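Local coordinates for protein YCAC GENE product (PDB 1YAC) that is probably a hydrolase of unknown substrate specificity, assembled as an octamer and related to EntB and other members of the isochorismatase family, at residues 40-45 / 188-193; 135-140 / 150-155; 46-51 / 73-78. All blocks are in the same frame, centred on the assembly; numbering follows the deposited sequence.

Interaction 1: residues 40-45 / 188-193; sequences VLALGD and SNHIPD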
loop_
_atom_site.group_PDB
_atom_site.type_symbol
_atom_site.label_atom_id
_atom_site.label_comp_id
_atom_site.label_asym_id
_atom_site.label_seq_id
_atom_site.Cartn_x
_atom_site.Cartn_y
_atom_site.Cartn_z
ATOM N N VAL A 40 -19.101 13.461 0.560
ATOM C CA VAL A 40 -19.574 14.763 1.031
ATOM C C VAL A 40 -20.998 15.018 0.510
ATOM O O VAL A 40 -21.887 15.469 1.255
ATOM C CB VAL A 40 -18.626 15.906 0.565
ATOM C CG1 VAL A 40 -19.218 17.287 0.901
ATOM C CG2 VAL A 40 -17.268 15.752 1.237
ATOM N N LEU A 41 -21.226 14.712 -0.763
ATOM C CA LEU A 41 -22.550 14.918 -1.345
ATOM C C LEU A 41 -23.556 13.944 -0.735
ATOM O O LEU A 41 -24.736 14.256 -0.613
ATOM C CB LEU A 41 -22.503 14.777 -2.870
ATOM C CG LEU A 41 -21.582 15.777 -3.576
ATOM C CD1 LEU A 41 -21.702 15.599 -5.086
ATOM C CD2 LEU A 41 -21.952 17.195 -3.177
ATOM N N ALA A 42 -23.089 12.760 -0.365
ATOM C CA ALA A 42 -23.958 11.758 0.246
ATOM C C ALA A 42 -24.448 12.293 1.579
ATOM O O ALA A 42 -25.637 12.180 1.892
ATOM C CB ALA A 42 -23.205 10.449 0.444
ATOM N N LEU A 43 -23.531 12.900 2.339
ATOM C CA LEU A 43 -23.840 13.476 3.648
ATOM C C LEU A 43 -24.844 14.611 3.489
ATOM O O LEU A 43 -25.797 14.713 4.258
ATOM C CB LEU A 43 -22.574 13.993 4.346
ATOM C CG LEU A 43 -22.778 14.615 5.744
ATOM C CD1 LEU A 43 -23.513 13.654 6.699
ATOM C CD2 LEU A 43 -21.421 15.006 6.319
ATOM N N GLY A 44 -24.625 15.476 2.507
ATOM C CA GLY A 44 -25.583 16.548 2.286
ATOM C C GLY A 44 -26.964 15.985 1.942
ATOM O O GLY A 44 -27.987 16.423 2.494
ATOM N N ASP A 45 -26.993 14.980 1.069
ATOM C CA ASP A 45 -28.248 14.360 0.645
ATOM C C ASP A 45 -28.980 13.703 1.803
ATOM O O ASP A 45 -30.214 13.770 1.878
ATOM C CB ASP A 45 -28.013 13.320 -0.455
ATOM C CG ASP A 45 -27.783 13.936 -1.820
ATOM O OD1 ASP A 45 -27.711 15.181 -1.957
ATOM O OD2 ASP A 45 -27.689 13.152 -2.778
ATOM N N SER A 188 -28.537 4.202 -3.913
ATOM C CA SER A 188 -28.258 4.024 -5.333
ATOM C C SER A 188 -27.435 5.192 -5.907
ATOM O O SER A 188 -26.526 4.986 -6.712
ATOM C CB SER A 188 -29.582 3.867 -6.105
ATOM O OG SER A 188 -29.353 3.687 -7.494
ATOM N N ASN A 189 -27.741 6.406 -5.454
ATOM C CA ASN A 189 -27.031 7.597 -5.919
ATOM C C ASN A 189 -25.612 7.726 -5.395
ATOM O O ASN A 189 -24.799 8.427 -5.990
ATOM C CB ASN A 189 -27.790 8.870 -5.521
ATOM C CG ASN A 189 -29.117 9.004 -6.249
ATOM O OD1 ASN A 189 -29.237 8.577 -7.393
ATOM N ND2 ASN A 189 -30.135 9.449 -5.554
ATOM N N HIS A 190 -25.313 7.030 -4.293
ATOM C CA HIS A 190 -24.002 7.136 -3.672
ATOM C C HIS A 190 -23.181 5.866 -3.446
ATOM O O HIS A 190 -22.095 5.925 -2.874
ATOM C CB HIS A 190 -24.128 7.938 -2.375
ATOM C CG HIS A 190 -24.614 9.330 -2.600
ATOM N ND1 HIS A 190 -23.847 10.299 -3.214
ATOM C CD2 HIS A 190 -25.806 9.914 -2.332
ATOM C CE1 HIS A 190 -24.540 11.424 -3.300
ATOM N NE2 HIS A 190 -25.730 11.208 -2.773
ATOM N N ILE A 191 -23.683 4.738 -3.923
ATOM C CA ILE A 191 -22.959 3.480 -3.784
ATOM C C ILE A 191 -23.102 2.729 -5.113
ATOM O O ILE A 191 -24.087 2.010 -5.324
ATOM C CB ILE A 191 -23.544 2.611 -2.636
ATOM C CG1 ILE A 191 -23.662 3.435 -1.350
ATOM C CG2 ILE A 191 -22.668 1.373 -2.407
ATOM C CD1 ILE A 191 -24.485 2.748 -0.276
ATOM N N PRO A 192 -22.140 2.906 -6.042
ATOM C CA PRO A 192 -22.198 2.227 -7.342
ATOM C C PRO A 192 -22.534 0.739 -7.240
ATOM O O PRO A 192 -23.341 0.229 -8.021
ATOM C CB PRO A 192 -20.792 2.451 -7.898
ATOM C CG PRO A 192 -20.481 3.848 -7.410
ATOM C CD PRO A 192 -20.962 3.790 -5.962
ATOM N N ASP A 193 -21.944 0.048 -6.265
ATOM C CA ASP A 193 -22.195 -1.381 -6.089
ATOM C C ASP A 193 -23.667 -1.668 -5.792
ATOM O O ASP A 193 -24.238 -2.626 -6.322
ATOM C CB ASP A 193 -21.302 -1.968 -4.981
ATOM C CG ASP A 193 -19.805 -1.959 -5.351
ATOM O OD1 ASP A 193 -19.454 -2.244 -6.524
ATOM O OD2 ASP A 193 -18.979 -1.684 -4.457
HETATM O O HOH W 1 -29.286 10.881 -3.102
#
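The imidazole of His190 is sandwiched: Ala42 CA stands almost straight above its centre, 3.5 Å from the ring centroid in a CH-pi contact, while Asn189 CB lies against the opposite face, displaced toward the rim. Asp45 OD2 sits at the edge, in the plane of the ring. There His190 NE2 donates to Asp45 OD2 over 2.8 Å, and the bond is nearly straight (173° at the hydrogen). The carboxylate is turned so that this oxygen is met from above its own plane, 47° out of it. CG of His190 stands anti to its carbonyl carbon (chi1 -61°), which directs the ring at helix 33-49. Alanine suits position 42 because its methyl is small enough to let the ring settle on the helix backbone, with Ala42 CB 3.5 Å from His190 CG. Asp45, one turn further on, then meets NE2. A water donates to the same Asp45 OD2 and accepts from Asn189 ND2, so this oxygen takes two bonds; the negative charge would probably favour a proton on NE2. Asp45 OD1 is held by Gln75. The contact fastens the C-terminal part of helix 180-190 to the middle of helix 33-49, where the His190 carbonyl also receives Asn38 ND2, and Ala42 touches Trp165 of helix 165-173.

Interaction 2: residues 135-140 / 150-155; sequences VVTDAS and SAWDRM. Unlike the reference sequence in segment 150-155: Met155 (reference Leu).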
loop_
_atom_site.group_PDB
_atom_site.type_symbol
_atom_site.label_atom_id
_atom_site.label_comp_id
_atom_site.label_asym_id
_atom_site.label_seq_id
_atom_site.Cartn_x
_atom_site.Cartn_y
_atom_site.Cartn_z
ATOM N N VAL A 135 -18.768 12.035 14.525
ATOM C CA VAL A 135 -17.905 12.530 13.454
ATOM C C VAL A 135 -18.038 11.654 12.213
ATOM O O VAL A 135 -17.965 10.426 12.317
ATOM C CB VAL A 135 -16.427 12.531 13.921
ATOM C CG1 VAL A 135 -15.490 12.909 12.782
ATOM C CG2 VAL A 135 -16.268 13.488 15.101
ATOM N N VAL A 136 -18.294 12.261 11.054
ATOM C CA VAL A 136 -18.404 11.491 9.814
ATOM C C VAL A 136 -16.989 11.483 9.226
ATOM O O VAL A 136 -16.595 12.386 8.482
ATOM C CB VAL A 136 -19.412 12.115 8.833
ATOM C CG1 VAL A 136 -19.762 11.117 7.761
ATOM C CG2 VAL A 136 -20.678 12.534 9.563
ATOM N N THR A 137 -16.248 10.426 9.534
ATOM C CA THR A 137 -14.850 10.310 9.134
ATOM C C THR A 137 -14.589 10.167 7.644
ATOM O O THR A 137 -13.473 10.429 7.186
ATOM C CB THR A 137 -14.152 9.159 9.883
ATOM O OG1 THR A 137 -14.784 7.923 9.550
ATOM C CG2 THR A 137 -14.236 9.372 11.390
ATOM N N ASP A 138 -15.580 9.672 6.902
ATOM C CA ASP A 138 -15.398 9.538 5.463
ATOM C C ASP A 138 -15.899 10.743 4.655
ATOM O O ASP A 138 -15.783 10.756 3.428
ATOM C CB ASP A 138 -15.902 8.185 4.933
ATOM C CG ASP A 138 -17.400 8.006 5.052
ATOM O OD1 ASP A 138 -18.075 8.804 5.742
ATOM O OD2 ASP A 138 -17.907 7.034 4.449
ATOM N N ALA A 139 -16.423 11.757 5.349
ATOM C CA ALA A 139 -16.864 13.000 4.712
ATOM C C ALA A 139 -16.022 14.177 5.262
ATOM O O ALA A 139 -16.384 15.347 5.107
ATOM C CB ALA A 139 -18.354 13.246 4.942
ATOM N N SER A 140 -14.938 13.843 5.960
ATOM C CA SER A 140 -14.005 14.821 6.522
ATOM C C SER A 140 -12.667 14.489 5.878
ATOM O O SER A 140 -12.354 13.317 5.697
ATOM C CB SER A 140 -13.910 14.665 8.039
ATOM O OG SER A 140 -15.175 14.919 8.642
ATOM N N SER A 150 -4.316 10.670 13.878
ATOM C CA SER A 150 -3.987 11.401 15.099
ATOM C C SER A 150 -5.258 12.106 15.596
ATOM O O SER A 150 -5.589 12.065 16.792
ATOM C CB SER A 150 -2.861 12.406 14.829
ATOM O OG SER A 150 -1.621 11.719 14.628
ATOM N N ALA A 151 -6.001 12.683 14.657
ATOM C CA ALA A 151 -7.249 13.365 14.967
ATOM C C ALA A 151 -8.292 12.366 15.484
ATOM O O ALA A 151 -9.009 12.661 16.439
ATOM C CB ALA A 151 -7.772 14.083 13.730
ATOM N N TRP A 152 -8.401 11.199 14.834
ATOM C CA TRP A 152 -9.359 10.176 15.276
ATOM C C TRP A 152 -9.088 9.827 16.712
ATOM O O TRP A 152 -10.020 9.729 17.514
ATOM C CB TRP A 152 -9.236 8.883 14.479
ATOM C CG TRP A 152 -9.860 8.944 13.147
ATOM C CD1 TRP A 152 -10.245 10.059 12.469
ATOM C CD2 TRP A 152 -10.093 7.836 12.271
ATOM N NE1 TRP A 152 -10.685 9.720 11.215
ATOM C CE2 TRP A 152 -10.600 8.359 11.065
ATOM C CE3 TRP A 152 -9.914 6.449 12.392
ATOM C CZ2 TRP A 152 -10.931 7.544 9.970
ATOM C CZ3 TRP A 152 -10.249 5.631 11.295
ATOM C CH2 TRP A 152 -10.748 6.190 10.105
ATOM N N ASP A 153 -7.818 9.586 17.024
ATOM C CA ASP A 153 -7.428 9.234 18.379
ATOM C C ASP A 153 -7.857 10.322 19.360
ATOM O O ASP A 153 -8.491 10.046 20.390
ATOM C CB ASP A 153 -5.913 9.032 18.462
ATOM C CG ASP A 153 -5.480 8.514 19.832
ATOM O OD1 ASP A 153 -5.258 9.337 20.738
ATOM O OD2 ASP A 153 -5.391 7.283 20.009
ATOM N N ARG A 154 -7.561 11.566 19.003
ATOM C CA ARG A 154 -7.896 12.705 19.854
ATOM C C ARG A 154 -9.407 12.857 20.077
ATOM O O ARG A 154 -9.854 13.078 21.206
ATOM C CB ARG A 154 -7.301 13.996 19.279
ATOM C CG ARG A 154 -7.231 15.128 20.309
ATOM C CD ARG A 154 -6.675 16.414 19.719
ATOM N NE ARG A 154 -6.451 17.399 20.776
ATOM C CZ ARG A 154 -6.354 18.708 20.575
ATOM N NH1 ARG A 154 -6.458 19.205 19.348
ATOM N NH2 ARG A 154 -6.164 19.520 21.605
ATOM N N MET A 155 -10.197 12.707 19.016
ATOM C CA MET A 155 -11.646 12.835 19.137
ATOM C C MET A 155 -12.270 11.663 19.900
ATOM O O MET A 155 -13.120 11.858 20.776
ATOM C CB MET A 155 -12.286 13.010 17.756
ATOM C CG MET A 155 -11.859 14.307 17.074
ATOM S SD MET A 155 -12.627 14.579 15.480
ATOM C CE MET A 155 -11.840 13.339 14.448
HETATM O O HOH W 2 -11.458 11.269 8.886
#
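Val135, near the end of strand 132-136, opens the contact by turning both methyls to Met155 of helix 145-158: Val135 CG2 meets Met155 SD at 3.8 Å and Val135 CG1 lies 4.0 Å from Met155 CE. The two side chains cross at about a right angle. In Met155, where the reference sequence has leucine, chi1 and the extended chi2 carry the sulfur to Val135 CG2, and the bend at chi3 (-71°) swings the terminal CE methyl to Val135 CG1. Val136 faces the other way, onto strand 107-112 and Leu43, while its carbonyl starts a type I turn that runs to Ala139. Thr137, inside that turn, presents CG2 at 3.6 Å from Trp152 NE1, and its CB reaches the six-membered ring at Trp152 CZ2, also 3.6 Å away. Threonine suits this place because its two branches do different work. The methyl packs on the indole, whereas OG1, set between the backbone N and carbonyl carbon (chi1 62°), bonds to Met163 O and to Ser150 OG of the third subunit. Further on, Asp138 takes the backbone N of Trp165 on OD1, and Ser140 OG donates to Val136 O from the face opposite to Ala139 N, so two bonds grip that carbonyl. Across the segments the polar link runs through one water: it accepts from Trp152 NE1 at 2.9 Å, in the plane of the indole, and donates to Thr137 O at 2.8 Å. The buried N-H and the turn carbonyl thus satisfy each other indirectly, while apolar packing supplies the direct contacts between helix and strand end within this beta-alpha-beta unit.

Interaction 3: residues 46-51 / 73-78; sequences LAKYFN and KAQFPD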
loop_
_atom_site.group_PDB
_atom_site.type_symbol
_atom_site.label_atom_id
_atom_site.label_comp_id
_atom_site.label_asym_id
_atom_site.label_seq_id
_atom_site.Cartn_x
_atom_site.Cartn_y
_atom_site.Cartn_z
ATOM N N LEU A 46 -28.244 13.060 2.708
ATOM C CA LEU A 46 -28.900 12.409 3.837
ATOM C C LEU A 46 -29.430 13.451 4.817
ATOM O O LEU A 46 -30.519 13.281 5.377
ATOM C CB LEU A 46 -27.991 11.370 4.518
ATOM C CG LEU A 46 -26.859 11.751 5.471
ATOM C CD1 LEU A 46 -27.386 12.012 6.889
ATOM C CD2 LEU A 46 -25.838 10.620 5.497
ATOM N N ALA A 47 -28.696 14.545 4.995
ATOM C CA ALA A 47 -29.140 15.608 5.892
ATOM C C ALA A 47 -30.470 16.150 5.368
ATOM O O ALA A 47 -31.421 16.374 6.131
ATOM C CB ALA A 47 -28.111 16.720 5.951
ATOM N N LYS A 48 -30.535 16.340 4.057
ATOM C CA LYS A 48 -31.746 16.832 3.422
ATOM C C LYS A 48 -32.868 15.792 3.511
ATOM O O LYS A 48 -34.001 16.115 3.906
ATOM C CB LYS A 48 -31.464 17.185 1.958
ATOM C CG LYS A 48 -32.688 17.646 1.188
ATOM C CD LYS A 48 -32.672 19.135 0.906
ATOM C CE LYS A 48 -32.625 19.964 2.164
ATOM N NZ LYS A 48 -32.820 21.407 1.845
ATOM N N TYR A 49 -32.541 14.545 3.180
ATOM C CA TYR A 49 -33.518 13.455 3.216
ATOM C C TYR A 49 -34.177 13.283 4.591
ATOM O O TYR A 49 -35.396 13.117 4.693
ATOM C CB TYR A 49 -32.870 12.136 2.790
ATOM C CG TYR A 49 -33.807 10.950 2.909
ATOM C CD1 TYR A 49 -34.942 10.850 2.104
ATOM C CD2 TYR A 49 -33.573 9.945 3.842
ATOM C CE1 TYR A 49 -35.817 9.779 2.228
ATOM C CE2 TYR A 49 -34.441 8.874 3.974
ATOM C CZ TYR A 49 -35.561 8.796 3.160
ATOM O OH TYR A 49 -36.413 7.712 3.268
ATOM N N PHE A 50 -33.354 13.263 5.637
ATOM C CA PHE A 50 -33.848 13.116 6.992
ATOM C C PHE A 50 -34.346 14.429 7.570
ATOM O O PHE A 50 -34.773 14.464 8.723
ATOM C CB PHE A 50 -32.765 12.523 7.898
ATOM C CG PHE A 50 -32.457 11.087 7.599
ATOM C CD1 PHE A 50 -33.403 10.094 7.867
ATOM C CD2 PHE A 50 -31.257 10.729 6.989
ATOM C CE1 PHE A 50 -33.161 8.771 7.526
ATOM C CE2 PHE A 50 -31.006 9.396 6.641
ATOM C CZ PHE A 50 -31.963 8.418 6.911
ATOM N N ASN A 51 -34.262 15.518 6.804
ATOM C CA ASN A 51 -34.737 16.808 7.303
ATOM C C ASN A 51 -34.061 17.244 8.591
ATOM O O ASN A 51 -34.724 17.730 9.502
ATOM C CB ASN A 51 -36.241 16.755 7.567
ATOM C CG ASN A 51 -37.044 17.094 6.367
ATOM O OD1 ASN A 51 -37.665 16.240 5.754
ATOM N ND2 ASN A 51 -37.078 18.347 6.040
ATOM N N LYS A 73 -24.288 24.852 -0.851
ATOM C CA LYS A 73 -24.942 26.155 -0.856
ATOM C C LYS A 73 -26.333 26.031 -1.490
ATOM O O LYS A 73 -27.334 26.516 -0.950
ATOM C CB LYS A 73 -24.084 27.100 -1.688
ATOM C CG LYS A 73 -24.291 28.567 -1.457
ATOM C CD LYS A 73 -23.204 29.301 -2.220
ATOM C CE LYS A 73 -21.818 28.780 -1.810
ATOM N NZ LYS A 73 -20.764 28.967 -2.864
ATOM N N ALA A 74 -26.387 25.347 -2.633
ATOM C CA ALA A 74 -27.632 25.140 -3.367
ATOM C C ALA A 74 -28.617 24.244 -2.619
ATOM O O ALA A 74 -29.831 24.456 -2.673
ATOM C CB ALA A 74 -27.327 24.542 -4.752
ATOM N N GLN A 75 -28.091 23.253 -1.910
ATOM C CA GLN A 75 -28.926 22.302 -1.185
ATOM C C GLN A 75 -29.544 22.823 0.107
ATOM O O GLN A 75 -30.618 22.376 0.516
ATOM C CB GLN A 75 -28.126 21.035 -0.892
ATOM C CG GLN A 75 -28.955 19.885 -0.356
ATOM C CD GLN A 75 -28.223 18.569 -0.478
ATOM O OE1 GLN A 75 -27.041 18.528 -0.091
ATOM N NE2 GLN A 75 -28.822 17.586 -0.980
ATOM N N PHE A 76 -28.866 23.755 0.756
ATOM C CA PHE A 76 -29.343 24.314 2.017
ATOM C C PHE A 76 -29.393 25.833 1.921
ATOM O O PHE A 76 -28.704 26.535 2.670
ATOM C CB PHE A 76 -28.402 23.877 3.146
ATOM C CG PHE A 76 -28.301 22.384 3.292
ATOM C CD1 PHE A 76 -29.319 21.663 3.919
ATOM C CD2 PHE A 76 -27.216 21.692 2.752
ATOM C CE1 PHE A 76 -29.264 20.273 4.003
ATOM C CE2 PHE A 76 -27.147 20.296 2.826
ATOM C CZ PHE A 76 -28.173 19.586 3.452
ATOM N N PRO A 77 -30.255 26.369 1.037
ATOM C CA PRO A 77 -30.355 27.822 0.875
ATOM C C PRO A 77 -30.864 28.586 2.091
ATOM O O PRO A 77 -30.513 29.744 2.272
ATOM C CB PRO A 77 -31.291 27.965 -0.324
ATOM C CG PRO A 77 -32.175 26.773 -0.199
ATOM C CD PRO A 77 -31.210 25.681 0.153
ATOM N N ASP A 78 -31.652 27.935 2.937
ATOM C CA ASP A 78 -32.191 28.600 4.121
ATOM C C ASP A 78 -31.455 28.275 5.419
ATOM O O ASP A 78 -31.804 28.795 6.479
ATOM C CB ASP A 78 -33.678 28.273 4.289
ATOM C CG ASP A 78 -34.541 28.852 3.177
ATOM O OD1 ASP A 78 -34.126 29.837 2.535
ATOM O OD2 ASP A 78 -35.654 28.322 2.963
#
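Lys48 reaches across from helix 33-49 to the last turn of helix 70-75, where its ammonium meets a backbone carbonyl. Its CG is anti to the backbone N (chi1 177°), but the chain then bends twice, at chi2 (107°, away from the staggered values) and at chi3, so that Lys48 NZ meets Gln75 O at 2.7 Å. The donor lies almost on the extension of that C=O bond (170°). A lysine suits this position: the long chain spans the gap, and its charge faces the C-terminal end of a helix, where the dipole is likely to favour it. Gln75 slides past Lys48 in the opposite direction, extended beyond CG, its CG 4.0 Å from Lys48 CD, and delivers NE2 to Asp45 OD1. Phe76, just after the helix, has its ring partly covered by Gln75 CG and inserts it toward helix 33-49, with Phe76 CZ 3.8 Å from Ala47 CB and Phe76 CE1 3.8 Å from Lys48 CE. Were Phe76 replaced by an alanine, the space its ring fills between Ala47 CB, Lys48 CE and the strand residues Thr54 and Leu56 would probably be left as a gap. Helix 33-49 itself closes with a Schellman motif, Asn51 taking positive phi. The arrangement joins two successive crossover helices flanking strand 54-59, as belongs to a three-layer alpha-beta-alpha sandwich.

Interactions 1 and 3 share helix 33-49, taking successive parts of it, and their centres lie about 14 Å apart; Asp45 of the first and Gln75 of the third join them through a probable hydrogen bond. Interaction 2, on strand 132-136 and helix 145-158, has its centre about 19 Å from interaction 1, which it touches where Leu43 packs on Val136 and Ala139, and about 23 Å from interaction 3, without contact. Along the chain, interaction 3 closes before interaction 2 opens, and both fall between the segments of interaction 1. Helix 33-49 thus ties the parallel sheet to the C-terminal helices, while interactions 1 and 2 both reach the third subunit of the octamer.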